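Local structure of CBS domain-containing protein CBSX2, chloroplastic (Arabidopsis thaliana, 4GQY) at residues P108-D113 with R131-D136; T48-V53 with D102-S107. The protein binds AMP through its paired CBS domains and probably regulates thioredoxins in the chloroplast. All coordinates share one frame; numbering follows the deposited sequence.

Contact 1. Residues P108-D113 with R131-D136; sequences PLVVRD and RLPVVD. With AMP (adenosine monophosphate), chain E.
The adenine-binding part of the CBS-domain AMP site forms where Leu109 and Val111 run beside Pro133 and Val135, along strand 131-135. Two backbone bonds stitch the segments in a single bridge: Val111 N donates to Pro133 O at 3.3 Å, and Val135 N to Val111 O at 3.1 Å, so both polar atoms of Val111 are used. Beyond the bridge the adenine of AMP bonds to both segments. Leu109 N reaches adenine N1 at 2.8 Å, while N6 gives one hydrogen to Leu109 O (3.0 Å) and the other to Arg131 O (3.3 Å), a backbone reading that suits an amino-bearing purine. Pro133 has no N-H to offer here; its CD instead lies 3.3 Å from Leu109 O and packs beside N6. Arg131 turns away to the phosphate: with CG between the backbone N and the carbonyl carbon (chi1 65°) and a bend at chi3, NH1 meets O3P at 3.0 Å in the guanidinium plane, and NH2 is held by Thr38. A leucine in place of Arg131 would probably leave O3P without this positive partner and Thr38 OG1 without its guanidinium mate. Branched residues suit the extended remainder: Val110 CG2 meets Val135 CG2 at 3.7 Å, their side chains crossing at about a right angle. On the side of Val111 and Leu132 lies Leu123 of helix 117-127; Val110, Pro133 and Val135 pack on Leu49 of strand 49-54, and strand 141-146 bonds to the backbones of Leu132 and Val134.

Contact 2. Residues T48-V53 with D102-S107; sequences TLVGVV and DLMTPS. With AMP (adenosine monophosphate), chain E.
Val52 and Thr105 meet the flat adenine of AMP from one side. Val52 CG1 sits almost straight over C4, 3.6 Å away, on the face that Pro108 also touches; Thr105 CG2 comes obliquely to the N3 edge. Val52 places CG1 there by setting it between the backbone N and the carbonyl carbon (chi1 57°). Thr105 suits its place because its hydroxyl can serve the ribose while its methyl meets the base: OG1 lies 2.6 Å from O2', a hydrogen bond. Behind them, Val52 and Thr105 form an antiparallel hydrogen-bonded pair, Val52 N to Thr105 O at 3.0 Å and Thr105 N to Val52 O at 2.8 Å. The short strand 105-106, which belongs to the second CBS motif in sequence, thus edges the sheet of the first, the strand exchange of tandem CBS modules. Gly51 pairs with Pro106, and a side chain on Gly51 would run into Met104 SD. With Val50 it makes a classic beta bulge opposite Val42. The thioether of Met104, extended beyond CG, is slim and flexible enough to pass Gly51, its CE ending 3.6 Å from Val50 O. That carbonyl also takes a weak bond from Ser107 N. Farther along, the side chains of Val53 and Leu103 cross obliquely, Val53 CG2 4.2 Å from Leu103 CB.

In the fold
Contact 2 closes before contact 1 opens along the chain, the residue step from Ser107 to Pro108 joining them; their centres are 12 Å apart. Leu49 of 48-53 bridges the two, its CD2 lying 3.5 Å from Val110 CG1 and 3.6 Å from Pro133 CB. Both contacts grip the same AMP: contact 1 holds the adenine edge and the phosphate, contact 2 the ribose hydroxyl, and Val52 of contact 2 shares one face of the base with Pro108 of contact 1. Ser54, Asp57 and the backbone N of Arg130 add further bonds, as does Arg147 of the third subunit, so the nucleotide also ties subunits together. Another bound AMP lies about 14 Å from the Leu132 side chain.

Contact 1. Residues P108-D113 with R131-D136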
loop_
_atom_site.group_PDB
_atom_site.type_symbol
_atom_site.label_atom_id
_atom_site.label_comp_id
_atom_site.label_asym_id
_atom_site.label_seq_id
_atom_site.Cartn_x
_atom_site.Cartn_y
_atom_site.Cartn_z
ATOM N N PRO A 108 -3.170 -11.761 7.254
ATOM C CA PRO A 108 -2.565 -11.122 6.076
ATOM C C PRO A 108 -3.554 -10.936 4.937
ATOM O O PRO A 108 -4.617 -11.547 4.954
ATOM C CB PRO A 108 -1.481 -12.119 5.651
ATOM C CG PRO A 108 -1.918 -13.446 6.211
ATOM C CD PRO A 108 -2.674 -13.128 7.481
ATOM N N LEU A 109 -3.209 -10.096 3.965
ATOM C CA LEU A 109 -3.969 -10.028 2.727
ATOM C C LEU A 109 -3.759 -11.334 1.986
ATOM O O LEU A 109 -2.644 -11.877 1.965
ATOM C CB LEU A 109 -3.489 -8.876 1.839
ATOM C CG LEU A 109 -3.697 -7.449 2.339
ATOM C CD1 LEU A 109 -3.342 -6.440 1.263
ATOM C CD2 LEU A 109 -5.125 -7.257 2.827
ATOM N N VAL A 110 -4.830 -11.833 1.375
ATOM C CA VAL A 110 -4.794 -13.119 0.694
ATOM C C VAL A 110 -5.572 -13.081 -0.613
ATOM O O VAL A 110 -6.352 -12.150 -0.849
ATOM C CB VAL A 110 -5.361 -14.255 1.568
ATOM C CG1 VAL A 110 -4.583 -14.360 2.880
ATOM C CG2 VAL A 110 -6.870 -14.060 1.811
ATOM N N VAL A 111 -5.322 -14.086 -1.455
ATOM C CA VAL A 111 -6.078 -14.295 -2.689
ATOM C C VAL A 111 -6.635 -15.714 -2.745
ATOM O O VAL A 111 -6.259 -16.578 -1.926
ATOM C CB VAL A 111 -5.202 -14.102 -3.923
ATOM C CG1 VAL A 111 -4.747 -12.645 -4.022
ATOM C CG2 VAL A 111 -4.001 -15.070 -3.869
ATOM N N ARG A 112 -7.523 -15.941 -3.715
ATOM C CA ARG A 112 -8.085 -17.265 -3.992
ATOM C C ARG A 112 -7.293 -17.899 -5.132
ATOM O O ARG A 112 -6.681 -17.181 -5.932
ATOM C CB ARG A 112 -9.551 -17.111 -4.433
ATOM C CG ARG A 112 -10.487 -16.523 -3.370
ATOM C CD ARG A 112 -10.706 -17.539 -2.247
ATOM N NE ARG A 112 -11.236 -18.777 -2.821
ATOM C CZ ARG A 112 -12.536 -18.992 -3.037
ATOM N NH1 ARG A 112 -13.422 -18.060 -2.688
ATOM N NH2 ARG A 112 -12.956 -20.135 -3.584
ATOM N N ASP A 113 -7.312 -19.231 -5.231
ATOM C CA ASP A 113 -6.620 -19.905 -6.330
ATOM C C ASP A 113 -7.224 -19.590 -7.698
ATOM O O ASP A 113 -6.552 -19.736 -8.728
ATOM C CB ASP A 113 -6.498 -21.422 -6.101
ATOM C CG ASP A 113 -7.855 -22.141 -5.988
ATOM O OD1 ASP A 113 -8.924 -21.498 -5.865
ATOM O OD2 ASP A 113 -7.838 -23.389 -5.996
ATOM N N ARG A 131 4.891 -12.002 -0.923
ATOM C CA ARG A 131 4.017 -13.147 -1.178
ATOM C C ARG A 131 2.558 -12.888 -0.811
ATOM O O ARG A 131 2.259 -12.103 0.086
ATOM C CB ARG A 131 4.510 -14.364 -0.390
ATOM C CG ARG A 131 4.414 -14.162 1.124
ATOM C CD ARG A 131 5.253 -15.168 1.880
ATOM N NE ARG A 131 6.683 -15.012 1.614
ATOM C CZ ARG A 131 7.432 -14.000 2.073
ATOM N NH1 ARG A 131 6.901 -13.015 2.807
ATOM N NH2 ARG A 131 8.724 -13.970 1.775
ATOM N N LEU A 132 1.658 -13.560 -1.523
ATOM C CA LEU A 132 0.247 -13.637 -1.164
ATOM C C LEU A 132 -0.074 -15.067 -0.815
ATOM O O LEU A 132 -0.006 -15.958 -1.675
ATOM C CB LEU A 132 -0.619 -13.204 -2.335
ATOM C CG LEU A 132 -0.335 -11.743 -2.628
ATOM C CD1 LEU A 132 -0.967 -11.323 -3.939
ATOM C CD2 LEU A 132 -0.888 -10.976 -1.462
ATOM N N PRO A 133 -0.401 -15.304 0.451
ATOM C CA PRO A 133 -0.873 -16.631 0.833
ATOM C C PRO A 133 -2.204 -16.853 0.111
ATOM O O PRO A 133 -2.958 -15.907 -0.096
ATOM C CB PRO A 133 -1.089 -16.508 2.340
ATOM C CG PRO A 133 -0.318 -15.296 2.759
ATOM C CD PRO A 133 -0.441 -14.359 1.578
ATOM N N VAL A 134 -2.429 -18.077 -0.340
ATOM C CA VAL A 134 -3.605 -18.435 -1.125
ATOM C C VAL A 134 -4.454 -19.350 -0.272
ATOM O O VAL A 134 -3.951 -20.385 0.199
ATOM C CB VAL A 134 -3.193 -19.211 -2.391
ATOM C CG1 VAL A 134 -4.387 -19.322 -3.355
ATOM C CG2 VAL A 134 -2.027 -18.517 -3.081
ATOM N N VAL A 135 -5.723 -18.976 -0.069
ATOM C CA VAL A 135 -6.638 -19.727 0.804
ATOM C C VAL A 135 -7.907 -20.173 0.059
ATOM O O VAL A 135 -8.249 -19.613 -0.986
ATOM C CB VAL A 135 -7.082 -18.901 2.035
ATOM C CG1 VAL A 135 -5.893 -18.532 2.920
ATOM C CG2 VAL A 135 -7.807 -17.657 1.584
ATOM N N ASP A 136 -8.616 -21.171 0.588
ATOM C CA ASP A 136 -9.896 -21.549 -0.024
ATOM C C ASP A 136 -11.023 -20.655 0.519
ATOM O O ASP A 136 -10.744 -19.659 1.202
ATOM C CB ASP A 136 -10.214 -23.034 0.188
ATOM C CG ASP A 136 -10.280 -23.422 1.662
ATOM O OD1 ASP A 136 -10.678 -22.585 2.508
ATOM O OD2 ASP A 136 -9.958 -24.586 1.980
HETATM P P AMP E . 7.770 -9.091 3.035
HETATM O O1P AMP E . 8.834 -8.049 2.726
HETATM O O2P AMP E . 6.590 -9.097 2.062
HETATM O O3P AMP E . 8.359 -10.456 3.337
HETATM O "O5'" AMP E . 7.144 -8.665 4.438
HETATM C "C5'" AMP E . 7.083 -7.305 4.836
HETATM C "C4'" AMP E . 6.140 -7.125 6.000
HETATM O "O4'" AMP E . 4.771 -7.286 5.532
HETATM C "C3'" AMP E . 6.311 -8.113 7.151
HETATM O "O3'" AMP E . 5.927 -7.486 8.377
HETATM C "C2'" AMP E . 5.285 -9.194 6.822
HETATM O "O2'" AMP E . 4.849 -9.930 7.948
HETATM C "C1'" AMP E . 4.148 -8.375 6.199
HETATM N N9 AMP E . 3.395 -9.118 5.185
HETATM C C8 AMP E . 3.980 -9.917 4.261
HETATM N N7 AMP E . 3.054 -10.476 3.434
HETATM C C5 AMP E . 1.852 -10.030 3.838
HETATM C C6 AMP E . 0.460 -10.242 3.420
HETATM N N6 AMP E . 0.186 -11.046 2.366
HETATM N N1 AMP E . -0.509 -9.593 4.105
HETATM C C2 AMP E . -0.251 -8.783 5.147
HETATM N N3 AMP E . 0.995 -8.566 5.591
HETATM C C4 AMP E . 2.070 -9.147 4.993
#

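Contact 2. Residues T48-V53 with D102-S107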
loop_
_atom_site.group_PDB
_atom_site.type_symbol
_atom_site.label_atom_id
_atom_site.label_comp_id
_atom_site.label_asym_id
_atom_site.label_seq_id
_atom_site.Cartn_x
_atom_site.Cartn_y
_atom_site.Cartn_z
ATOM N N THR A 48 -6.282 -23.396 9.032
ATOM C CA THR A 48 -6.763 -22.046 8.789
ATOM C C THR A 48 -5.561 -21.100 8.757
ATOM O O THR A 48 -4.699 -21.154 9.641
ATOM C CB THR A 48 -7.658 -21.629 9.946
ATOM O OG1 THR A 48 -8.749 -22.559 10.040
ATOM C CG2 THR A 48 -8.189 -20.213 9.742
ATOM N N LEU A 49 -5.496 -20.226 7.757
ATOM C CA LEU A 49 -4.394 -19.254 7.689
ATOM C C LEU A 49 -4.567 -18.187 8.749
ATOM O O LEU A 49 -5.569 -17.466 8.724
ATOM C CB LEU A 49 -4.365 -18.576 6.324
ATOM C CG LEU A 49 -3.196 -17.597 6.318
ATOM C CD1 LEU A 49 -1.889 -18.379 6.301
ATOM C CD2 LEU A 49 -3.327 -16.720 5.131
ATOM N N VAL A 50 -3.621 -18.086 9.689
ATOM C CA VAL A 50 -3.730 -17.069 10.740
ATOM C C VAL A 50 -2.634 -16.019 10.695
ATOM O O VAL A 50 -2.726 -14.999 11.377
ATOM C CB VAL A 50 -3.763 -17.643 12.187
ATOM C CG1 VAL A 50 -4.896 -18.657 12.348
ATOM C CG2 VAL A 50 -2.413 -18.255 12.553
ATOM N N GLY A 51 -1.585 -16.240 9.923
ATOM C CA GLY A 51 -0.593 -15.176 9.865
ATOM C C GLY A 51 0.453 -15.373 8.800
ATOM O O GLY A 51 0.414 -16.363 8.067
ATOM N N VAL A 52 1.366 -14.418 8.687
ATOM C CA VAL A 52 2.551 -14.611 7.876
ATOM C C VAL A 52 3.744 -14.117 8.690
ATOM O O VAL A 52 3.688 -13.036 9.291
ATOM C CB VAL A 52 2.484 -13.869 6.525
ATOM C CG1 VAL A 52 2.254 -12.360 6.708
ATOM C CG2 VAL A 52 3.776 -14.091 5.741
ATOM N N VAL A 53 4.798 -14.919 8.753
ATOM C CA VAL A 53 6.040 -14.421 9.336
ATOM C C VAL A 53 7.120 -14.385 8.256
ATOM O O VAL A 53 7.318 -15.352 7.529
ATOM C CB VAL A 53 6.462 -15.225 10.591
ATOM C CG1 VAL A 53 6.760 -16.667 10.251
ATOM C CG2 VAL A 53 7.652 -14.558 11.272
ATOM N N ASP A 102 4.653 -14.013 18.384
ATOM C CA ASP A 102 5.179 -12.705 18.771
ATOM C C ASP A 102 5.664 -11.880 17.586
ATOM O O ASP A 102 5.796 -10.662 17.704
ATOM C CB ASP A 102 6.356 -12.845 19.734
ATOM C CG ASP A 102 5.972 -13.476 21.050
ATOM O OD1 ASP A 102 4.850 -13.225 21.539
ATOM O OD2 ASP A 102 6.813 -14.222 21.591
ATOM N N LEU A 103 5.974 -12.537 16.465
ATOM C CA LEU A 103 6.619 -11.850 15.338
ATOM C C LEU A 103 5.723 -11.676 14.117
ATOM O O LEU A 103 5.906 -10.728 13.358
ATOM C CB LEU A 103 7.909 -12.566 14.927
ATOM C CG LEU A 103 9.179 -12.120 15.674
ATOM C CD1 LEU A 103 9.166 -12.570 17.107
ATOM C CD2 LEU A 103 10.429 -12.629 14.992
ATOM N N MET A 104 4.761 -12.583 13.936
ATOM C CA MET A 104 3.955 -12.644 12.715
ATOM C C MET A 104 3.086 -11.423 12.489
ATOM O O MET A 104 2.780 -10.681 13.420
ATOM C CB MET A 104 3.065 -13.897 12.713
ATOM C CG MET A 104 1.830 -13.784 13.557
ATOM S SD MET A 104 1.037 -15.394 13.770
ATOM C CE MET A 104 -0.596 -14.835 14.272
ATOM N N THR A 105 2.703 -11.205 11.237
ATOM C CA THR A 105 1.658 -10.236 10.956
ATOM C C THR A 105 0.370 -11.054 10.953
ATOM O O THR A 105 0.263 -12.026 10.209
ATOM C CB THR A 105 1.879 -9.572 9.601
ATOM O OG1 THR A 105 3.163 -8.928 9.596
ATOM C CG2 THR A 105 0.774 -8.534 9.318
ATOM N N PRO A 106 -0.602 -10.703 11.815
ATOM C CA PRO A 106 -1.809 -11.549 11.812
ATOM C C PRO A 106 -2.714 -11.150 10.662
ATOM O O PRO A 106 -2.497 -10.070 10.104
ATOM C CB PRO A 106 -2.477 -11.240 13.160
ATOM C CG PRO A 106 -1.954 -9.864 13.559
ATOM C CD PRO A 106 -0.585 -9.718 12.912
ATOM N N SER A 107 -3.674 -12.002 10.299
ATOM C CA SER A 107 -4.626 -11.681 9.224
ATOM C C SER A 107 -4.020 -11.036 7.985
ATOM O O SER A 107 -4.339 -9.890 7.677
ATOM C CB SER A 107 -5.685 -10.709 9.729
ATOM O OG SER A 107 -6.290 -11.168 10.913
HETATM P P AMP E . 7.770 -9.091 3.035
HETATM O O1P AMP E . 8.834 -8.049 2.726
HETATM O O2P AMP E . 6.590 -9.097 2.062
HETATM O O3P AMP E . 8.359 -10.456 3.337
HETATM O "O5'" AMP E . 7.144 -8.665 4.438
HETATM C "C5'" AMP E . 7.083 -7.305 4.836
HETATM C "C4'" AMP E . 6.140 -7.125 6.000
HETATM O "O4'" AMP E . 4.771 -7.286 5.532
HETATM C "C3'" AMP E . 6.311 -8.113 7.151
HETATM O "O3'" AMP E . 5.927 -7.486 8.377
HETATM C "C2'" AMP E . 5.285 -9.194 6.822
HETATM O "O2'" AMP E . 4.849 -9.930 7.948
HETATM C "C1'" AMP E . 4.148 -8.375 6.199
HETATM N N9 AMP E . 3.395 -9.118 5.185
HETATM C C8 AMP E . 3.980 -9.917 4.261
HETATM N N7 AMP E . 3.054 -10.476 3.434
HETATM C C5 AMP E . 1.852 -10.030 3.838
HETATM C C6 AMP E . 0.460 -10.242 3.420
HETATM N N6 AMP E . 0.186 -11.046 2.366
HETATM N N1 AMP E . -0.509 -9.593 4.105
HETATM C C2 AMP E . -0.251 -8.783 5.147
HETATM N N3 AMP E . 0.995 -8.566 5.591
HETATM C C4 AMP E . 2.070 -9.147 4.993
#